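Local coordinates for putative uncharacterized protein (Trypanosoma congolense, PDB 4E40) that probably acts as a cell-surface receptor for haptoglobin-hemoglobin, built as an elongated helical bundle and thought to serve haem uptake, at residues A[60-74]-A[87-99]. Sequence-based numbering, arbitrary orientation.
Sequences GGAAVERASAAVDRV and VRKAAAVAHHALE. Unlike the reference sequence in segment 60-74: Val-64 (reference Ala), Asp-72 (reference Asn).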
ATOM      1  N   GLY A  60      -2.167  29.510   1.261  1.00 17.95           N
ATOM      2  CA  GLY A  60      -1.395  30.112   0.176  1.00 17.81           C
ATOM      3  C   GLY A  60      -2.216  31.076  -0.696  1.00 18.49           C
ATOM      4  O   GLY A  60      -1.761  32.205  -0.974  1.00 19.06           O
ATOM      5  N   GLY A  61      -3.422  30.657  -1.042  1.00 17.56           N
ATOM      6  CA  GLY A  61      -4.309  31.531  -1.836  1.00 18.79           C
ATOM      7  C   GLY A  61      -4.660  32.785  -1.076  1.00 17.71           C
ATOM      8  O   GLY A  61      -4.631  33.873  -1.688  1.00 18.73           O
ATOM      9  N   ALA A  62      -4.943  32.656   0.222  1.00 17.62           N
ATOM     10  CA  ALA A  62      -5.276  33.833   1.053  1.00 18.23           C
ATOM     11  C   ALA A  62      -4.099  34.806   1.150  1.00 19.12           C
ATOM     12  O   ALA A  62      -4.254  36.029   0.914  1.00 20.05           O
ATOM     13  CB  ALA A  62      -5.715  33.417   2.453  1.00 18.94           C
ATOM     14  N   ALA A  63      -2.903  34.254   1.379  1.00 20.12           N
ATOM     15  CA  ALA A  63      -1.671  35.091   1.421  1.00 20.68           C
ATOM     16  C   ALA A  63      -1.392  35.849   0.141  1.00 20.65           C
ATOM     17  O   ALA A  63      -1.125  37.055   0.195  1.00 22.23           O
ATOM     18  CB  ALA A  63      -0.419  34.238   1.816  1.00 22.36           C
ATOM     19  N   VAL A  64      -1.471  35.192  -1.015  1.00 18.93           N
ATOM     20  CA  VAL A  64      -1.193  35.845  -2.293  1.00 19.20           C
ATOM     21  C   VAL A  64      -2.207  36.958  -2.552  1.00 20.53           C
ATOM     22  O   VAL A  64      -1.848  38.016  -3.020  1.00 20.81           O
ATOM     23  CB  VAL A  64      -1.137  34.818  -3.426  1.00 22.05           C
ATOM     24  CG1 VAL A  64      -1.091  35.512  -4.765  1.00 25.07           C
ATOM     25  CG2 VAL A  64       0.176  34.057  -3.219  1.00 22.52           C
ATOM     26  N   GLU A  65      -3.456  36.714  -2.162  1.00 20.80           N
ATOM     27  CA  GLU A  65      -4.409  37.794  -2.404  1.00 21.98           C
ATOM     28  C   GLU A  65      -4.185  38.998  -1.507  1.00 21.15           C
ATOM     29  O   GLU A  65      -4.395  40.156  -1.959  1.00 22.56           O
ATOM     30  CB  GLU A  65      -5.856  37.236  -2.419  1.00 22.96           C
ATOM     31  CG  GLU A  65      -6.140  36.263  -3.583  1.00 25.85           C
ATOM     32  CD  GLU A  65      -5.650  36.733  -4.978  1.00 30.79           C
ATOM     33  OE1 GLU A  65      -5.943  37.860  -5.417  1.00 35.17           O
ATOM     34  OE2 GLU A  65      -4.900  35.987  -5.642  1.00 30.00           O
ATOM     35  N   ARG A  66      -3.769  38.783  -0.265  1.00 20.60           N
ATOM     36  CA  ARG A  66      -3.372  39.888   0.611  1.00 22.29           C
ATOM     37  C   ARG A  66      -2.173  40.627   0.017  1.00 23.07           C
ATOM     38  O   ARG A  66      -2.118  41.881   0.031  1.00 23.07           O
ATOM     39  CB  ARG A  66      -3.093  39.405   1.998  1.00 25.52           C
ATOM     40  CG  ARG A  66      -4.402  39.009   2.703  1.00 28.95           C
ATOM     41  CD  ARG A  66      -4.155  38.735   4.192  1.00 33.40           C
ATOM     42  NE  ARG A  66      -3.960  37.326   4.438  1.00 44.65           N
ATOM     43  CZ  ARG A  66      -2.784  36.733   4.574  1.00 46.71           C
ATOM     44  NH1 ARG A  66      -2.774  35.435   4.783  1.00 39.09           N
ATOM     45  NH2 ARG A  66      -1.635  37.424   4.493  1.00 47.77           N
ATOM     46  N   ALA A  67      -1.232  39.856  -0.548  1.00 21.67           N
ATOM     47  CA  ALA A  67      -0.079  40.526  -1.161  1.00 22.71           C
ATOM     48  C   ALA A  67      -0.520  41.364  -2.397  1.00 22.83           C
ATOM     49  O   ALA A  67      -0.025  42.507  -2.583  1.00 22.67           O
ATOM     50  CB  ALA A  67       0.993  39.472  -1.522  1.00 21.69           C
ATOM     51  N   SER A  68      -1.435  40.820  -3.214  1.00 23.40           N
ATOM     52  CA  SER A  68      -1.946  41.481  -4.425  1.00 24.11           C
ATOM     53  C   SER A  68      -2.682  42.754  -4.022  1.00 24.65           C
ATOM     54  O   SER A  68      -2.532  43.805  -4.683  1.00 24.04           O
ATOM     55  CB  SER A  68      -2.893  40.590  -5.190  1.00 28.62           C
ATOM     56  OG  SER A  68      -2.147  39.574  -5.868  1.00 36.78           O
ATOM     57  N   ALA A  69      -3.424  42.659  -2.906  1.00 23.69           N
ATOM     58  CA  ALA A  69      -4.116  43.877  -2.394  1.00 24.83           C
ATOM     59  C   ALA A  69      -3.123  44.985  -1.981  1.00 25.72           C
ATOM     60  O   ALA A  69      -3.380  46.175  -2.251  1.00 24.54           O
ATOM     61  CB  ALA A  69      -5.115  43.542  -1.298  1.00 25.25           C
ATOM     62  N   ALA A  70      -1.970  44.588  -1.388  1.00 24.62           N
ATOM     63  CA  ALA A  70      -0.871  45.520  -1.008  1.00 25.77           C
ATOM     64  C   ALA A  70      -0.251  46.199  -2.231  1.00 26.02           C
ATOM     65  O   ALA A  70      -0.065  47.439  -2.233  1.00 27.25           O
ATOM     66  CB  ALA A  70       0.169  44.826  -0.119  1.00 27.84           C
ATOM     67  N   VAL A  71      -0.054  45.462  -3.321  1.00 24.34           N
ATOM     68  CA  VAL A  71       0.408  46.016  -4.582  1.00 24.90           C
ATOM     69  C   VAL A  71      -0.627  47.027  -5.108  1.00 25.12           C
ATOM     70  O   VAL A  71      -0.238  48.110  -5.535  1.00 25.15           O
ATOM     71  CB  VAL A  71       0.591  44.949  -5.641  1.00 26.10           C
ATOM     72  CG1 VAL A  71       0.866  45.597  -7.000  1.00 26.38           C
ATOM     73  CG2 VAL A  71       1.759  44.018  -5.235  1.00 24.52           C
ATOM     74  N   ASP A  72      -1.914  46.652  -5.087  1.00 24.69           N
ATOM     75  CA  ASP A  72      -2.912  47.611  -5.607  1.00 27.99           C
ATOM     76  C   ASP A  72      -2.842  48.912  -4.761  1.00 26.69           C
ATOM     77  O   ASP A  72      -2.943  50.061  -5.316  1.00 28.21           O
ATOM     78  CB  ASP A  72      -4.324  46.992  -5.589  1.00 29.89           C
ATOM     79  CG  ASP A  72      -5.401  47.997  -6.090  1.00 40.43           C
ATOM     80  OD1 ASP A  72      -5.500  48.165  -7.329  1.00 46.94           O
ATOM     81  OD2 ASP A  72      -6.100  48.681  -5.270  1.00 44.25           O
ATOM     82  N   ARG A  73      -2.690  48.788  -3.432  1.00 26.27           N
ATOM     83  CA  ARG A  73      -2.658  50.016  -2.558  1.00 27.91           C
ATOM     84  C   ARG A  73      -1.576  50.991  -2.941  1.00 28.10           C
ATOM     85  O   ARG A  73      -1.718  52.211  -2.760  1.00 29.54           O
ATOM     86  CB  ARG A  73      -2.469  49.659  -1.070  1.00 31.48           C
ATOM     87  CG  ARG A  73      -3.709  49.130  -0.376  1.00 36.67           C
ATOM     88  CD  ARG A  73      -4.930  49.954  -0.736  1.00 46.01           C
ATOM     89  NE  ARG A  73      -5.218  51.062   0.184  1.00 55.89           N
ATOM     90  CZ  ARG A  73      -6.231  51.086   1.055  1.00 53.03           C
ATOM     91  NH1 ARG A  73      -7.058  50.049   1.150  1.00 46.26           N
ATOM     92  NH2 ARG A  73      -6.414  52.160   1.828  1.00 47.54           N
ATOM     93  N   VAL A  74      -0.481  50.475  -3.511  1.00 29.02           N
ATOM     94  CA  VAL A  74       0.661  51.339  -3.889  1.00 30.18           C
ATOM     95  C   VAL A  74       0.728  51.591  -5.391  1.00 31.87           C
ATOM     96  O   VAL A  74       1.752  52.067  -5.920  1.00 29.68           O
ATOM     97  CB  VAL A  74       2.042  50.815  -3.333  1.00 29.69           C
ATOM     98  CG1 VAL A  74       2.078  50.802  -1.806  1.00 31.05           C
ATOM     99  CG2 VAL A  74       2.459  49.492  -3.958  1.00 27.70           C
ATOM    100  N   VAL A  87       7.356  46.344  -1.890  1.00 23.87           N
ATOM    101  CA  VAL A  87       6.033  45.698  -1.911  1.00 23.04           C
ATOM    102  C   VAL A  87       5.809  44.859  -3.189  1.00 22.23           C
ATOM    103  O   VAL A  87       5.376  43.712  -3.113  1.00 21.69           O
ATOM    104  CB  VAL A  87       4.911  46.777  -1.843  1.00 23.55           C
ATOM    105  CG1 VAL A  87       3.519  46.143  -2.043  1.00 25.26           C
ATOM    106  CG2 VAL A  87       5.011  47.448  -0.485  1.00 25.17           C
ATOM    107  N   ARG A  88       6.135  45.443  -4.340  1.00 22.42           N
ATOM    108  CA  ARG A  88       5.904  44.775  -5.630  1.00 21.47           C
ATOM    109  C   ARG A  88       6.799  43.540  -5.720  1.00 21.08           C
ATOM    110  O   ARG A  88       6.349  42.489  -6.193  1.00 21.30           O
ATOM    111  CB  ARG A  88       6.193  45.724  -6.808  1.00 23.00           C
ATOM    112  CG  ARG A  88       5.115  46.841  -6.896  1.00 25.73           C
ATOM    113  CD  ARG A  88       5.720  48.089  -7.537  1.00 28.54           C
ATOM    114  NE  ARG A  88       4.708  49.150  -7.449  1.00 33.25           N
ATOM    115  CZ  ARG A  88       4.938  50.454  -7.545  1.00 35.29           C
ATOM    116  NH1 ARG A  88       3.909  51.279  -7.444  1.00 37.80           N
ATOM    117  NH2 ARG A  88       6.180  50.950  -7.730  1.00 34.14           N
ATOM    118  N   LYS A  89       8.038  43.665  -5.246  1.00 21.83           N
ATOM    119  CA  LYS A  89       8.927  42.489  -5.345  1.00 22.56           C
ATOM    120  C   LYS A  89       8.493  41.367  -4.437  1.00 21.34           C
ATOM    121  O   LYS A  89       8.531  40.177  -4.842  1.00 19.93           O
ATOM    122  CB  LYS A  89      10.356  42.873  -4.994  1.00 26.52           C
ATOM    123  CG  LYS A  89      11.025  43.723  -6.071  1.00 32.22           C
ATOM    124  CD  LYS A  89      12.426  44.111  -5.615  1.00 37.87           C
ATOM    125  CE  LYS A  89      12.879  45.342  -6.361  1.00 39.59           C
ATOM    126  NZ  LYS A  89      14.167  45.895  -5.830  1.00 46.76           N
ATOM    127  N   ALA A  90       8.114  41.716  -3.199  1.00 19.51           N
ATOM    128  CA  ALA A  90       7.650  40.711  -2.254  1.00 19.52           C
ATOM    129  C   ALA A  90       6.389  40.014  -2.756  1.00 19.86           C
ATOM    130  O   ALA A  90       6.217  38.818  -2.630  1.00 18.91           O
ATOM    131  CB  ALA A  90       7.404  41.332  -0.883  1.00 21.00           C
ATOM    132  N   ALA A  91       5.444  40.807  -3.273  1.00 19.75           N
ATOM    133  CA  ALA A  91       4.237  40.163  -3.801  1.00 18.38           C
ATOM    134  C   ALA A  91       4.486  39.233  -4.986  1.00 18.34           C
ATOM    135  O   ALA A  91       3.843  38.193  -5.127  1.00 17.90           O
ATOM    136  CB  ALA A  91       3.228  41.273  -4.218  1.00 18.25           C
ATOM    137  N   ALA A  92       5.472  39.589  -5.833  1.00 18.36           N
ATOM    138  CA  ALA A  92       5.851  38.731  -6.958  1.00 18.05           C
ATOM    139  C   ALA A  92       6.447  37.429  -6.409  1.00 17.91           C
ATOM    140  O   ALA A  92       6.068  36.340  -6.860  1.00 17.08           O
ATOM    141  CB  ALA A  92       6.934  39.442  -7.798  1.00 19.06           C
ATOM    142  N   VAL A  93       7.253  37.546  -5.364  1.00 17.55           N
ATOM    143  CA  VAL A  93       7.754  36.288  -4.666  1.00 17.31           C
ATOM    144  C   VAL A  93       6.621  35.401  -4.140  1.00 16.88           C
ATOM    145  O   VAL A  93       6.606  34.182  -4.323  1.00 16.80           O
ATOM    146  CB  VAL A  93       8.741  36.638  -3.532  1.00 17.07           C
ATOM    147  CG1 VAL A  93       8.995  35.445  -2.620  1.00 18.61           C
ATOM    148  CG2 VAL A  93      10.069  37.097  -4.176  1.00 20.01           C
ATOM    149  N   ALA A  94       5.623  36.036  -3.529  1.00 16.52           N
ATOM    150  CA  ALA A  94       4.513  35.254  -2.985  1.00 16.59           C
ATOM    151  C   ALA A  94       3.751  34.541  -4.106  1.00 16.24           C
ATOM    152  O   ALA A  94       3.439  33.359  -3.960  1.00 16.02           O
ATOM    153  CB  ALA A  94       3.558  36.202  -2.185  1.00 16.23           C
ATOM    154  N   HIS A  95       3.501  35.234  -5.233  1.00 16.19           N
ATOM    155  CA  HIS A  95       2.850  34.547  -6.357  1.00 17.33           C
ATOM    156  C   HIS A  95       3.668  33.395  -6.880  1.00 15.87           C
ATOM    157  O   HIS A  95       3.152  32.325  -7.145  1.00 15.91           O
ATOM    158  CB  HIS A  95       2.605  35.554  -7.488  1.00 19.27           C
ATOM    159  CG  HIS A  95       1.462  36.532  -7.256  1.00 22.35           C
ATOM    160  ND1 HIS A  95       0.192  36.283  -7.693  1.00 25.88           N
ATOM    161  CD2 HIS A  95       1.441  37.754  -6.642  1.00 25.17           C
ATOM    162  CE1 HIS A  95      -0.598  37.395  -7.448  1.00 24.16           C
ATOM    163  NE2 HIS A  95       0.145  38.282  -6.779  1.00 28.13           N
ATOM    164  N   HIS A  96       4.979  33.645  -7.023  1.00 16.14           N
ATOM    165  CA  HIS A  96       5.830  32.588  -7.578  1.00 16.56           C
ATOM    166  C   HIS A  96       5.912  31.376  -6.674  1.00 15.28           C
ATOM    167  O   HIS A  96       5.868  30.238  -7.145  1.00 15.43           O
ATOM    168  CB  HIS A  96       7.245  33.129  -7.852  1.00 17.03           C
ATOM    169  CG  HIS A  96       7.245  34.250  -8.830  1.00 20.45           C
ATOM    170  ND1 HIS A  96       8.274  35.119  -8.935  1.00 22.60           N
ATOM    171  CD2 HIS A  96       6.318  34.613  -9.771  1.00 20.35           C
ATOM    172  CE1 HIS A  96       7.975  36.041  -9.872  1.00 24.55           C
ATOM    173  NE2 HIS A  96       6.798  35.712 -10.402  1.00 24.21           N
ATOM    174  N   ALA A  97       5.936  31.615  -5.367  1.00 15.17           N
ATOM    175  CA  ALA A  97       6.009  30.513  -4.383  1.00 14.41           C
ATOM    176  C   ALA A  97       4.706  29.714  -4.391  1.00 14.37           C
ATOM    177  O   ALA A  97       4.694  28.485  -4.293  1.00 14.72           O
ATOM    178  CB  ALA A  97       6.312  31.018  -2.955  1.00 15.98           C
ATOM    179  N   LEU A  98       3.572  30.442  -4.550  1.00 13.72           N
ATOM    180  CA  LEU A  98       2.321  29.734  -4.667  1.00 14.95           C
ATOM    181  C   LEU A  98       2.254  28.811  -5.880  1.00 14.35           C
ATOM    182  O   LEU A  98       1.633  27.766  -5.783  1.00 14.55           O
ATOM    183  CB  LEU A  98       1.130  30.793  -4.697  1.00 16.51           C
ATOM    184  CG  LEU A  98      -0.259  30.090  -4.767  1.00 19.00           C
ATOM    185  CD1 LEU A  98      -0.616  29.328  -3.495  1.00 20.81           C
ATOM    186  CD2 LEU A  98      -1.309  31.185  -5.019  1.00 21.56           C
ATOM    187  N   GLU A  99       2.862  29.168  -7.025  1.00 13.99           N
ATOM    188  CA  GLU A  99       2.902  28.184  -8.122  1.00 14.63           C
ATOM    189  C   GLU A  99       3.555  26.870  -7.695  1.00 14.80           C
ATOM    190  O   GLU A  99       3.090  25.809  -8.061  1.00 15.68           O
ATOM    191  CB  GLU A  99       3.691  28.773  -9.303  1.00 15.11           C
ATOM    192  CG  GLU A  99       3.034  29.998  -9.966  1.00 16.18           C
ATOM    193  CD  GLU A  99       3.966  30.571 -11.051  1.00 16.59           C
ATOM    194  OE1 GLU A  99       4.241  29.852 -11.992  1.00 20.59           O
ATOM    195  OE2 GLU A  99       4.427  31.707 -10.863  1.00 22.10           O
TER
HETATM  196  O   HOH W   1       1.889  48.912  -7.208  1.00 30.94           O
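Ala-67 and Ala-91 meet methyl to methyl, CB to CB at 3.9 Å, where segments 60-73 and 87-99 run antiparallel. Their axes are 9.0 Å apart at closest approach and make an angle of 156°. The small side chains of this pair, with Ala-94, let the backbones draw close, and the flanking residues interlock around them. Val-71 lays CG2 only 3.3 Å from Ala-91 CB, tighter than usual for two methyls. Val-64 divides its branches: CG2, anti to the carbonyl carbon, drops beside Ala-94 and touches Leu-98 CD2, whereas CG1, anti to the backbone N (chi1 170°), lies over one face of the His-95 imidazole in a CH-pi contact, 3.4 Å from the ring centroid. Gly-60 carries no side chain, and Leu-98 CD1 lies against its bare backbone. Toward the far end, Val-87 CG1 settles among Ala-70, Val-71 and Val-74; Val-74 also touches Ser-244 and Val-87 touches Glu-243, both on helix 192-246.

Against the buried alanines, the flank bearing Ser-68, His-95 and Arg-88 is more polar and partly exposed to solvent. Ser-68 OG sits at the imidazole edge, 2.8 Å from His-95 NE2. An extended Arg-88 chain runs past Val-71 and brings NH1 to 2.8 Å from Val-74 O, at the guanidinium edge. NE donates to a water that in turn donates to Val-71 O, while NH1 and NH2 bond to the carbonyls of Leu-77 and Asp-78, respectively, tying Arg-88 to the connection between the helices. Consecutive, antiparallel and briefly connected, helices 28-73 and 82-147 form an alpha-helical hairpin at one end of the receptor's elongated bundle.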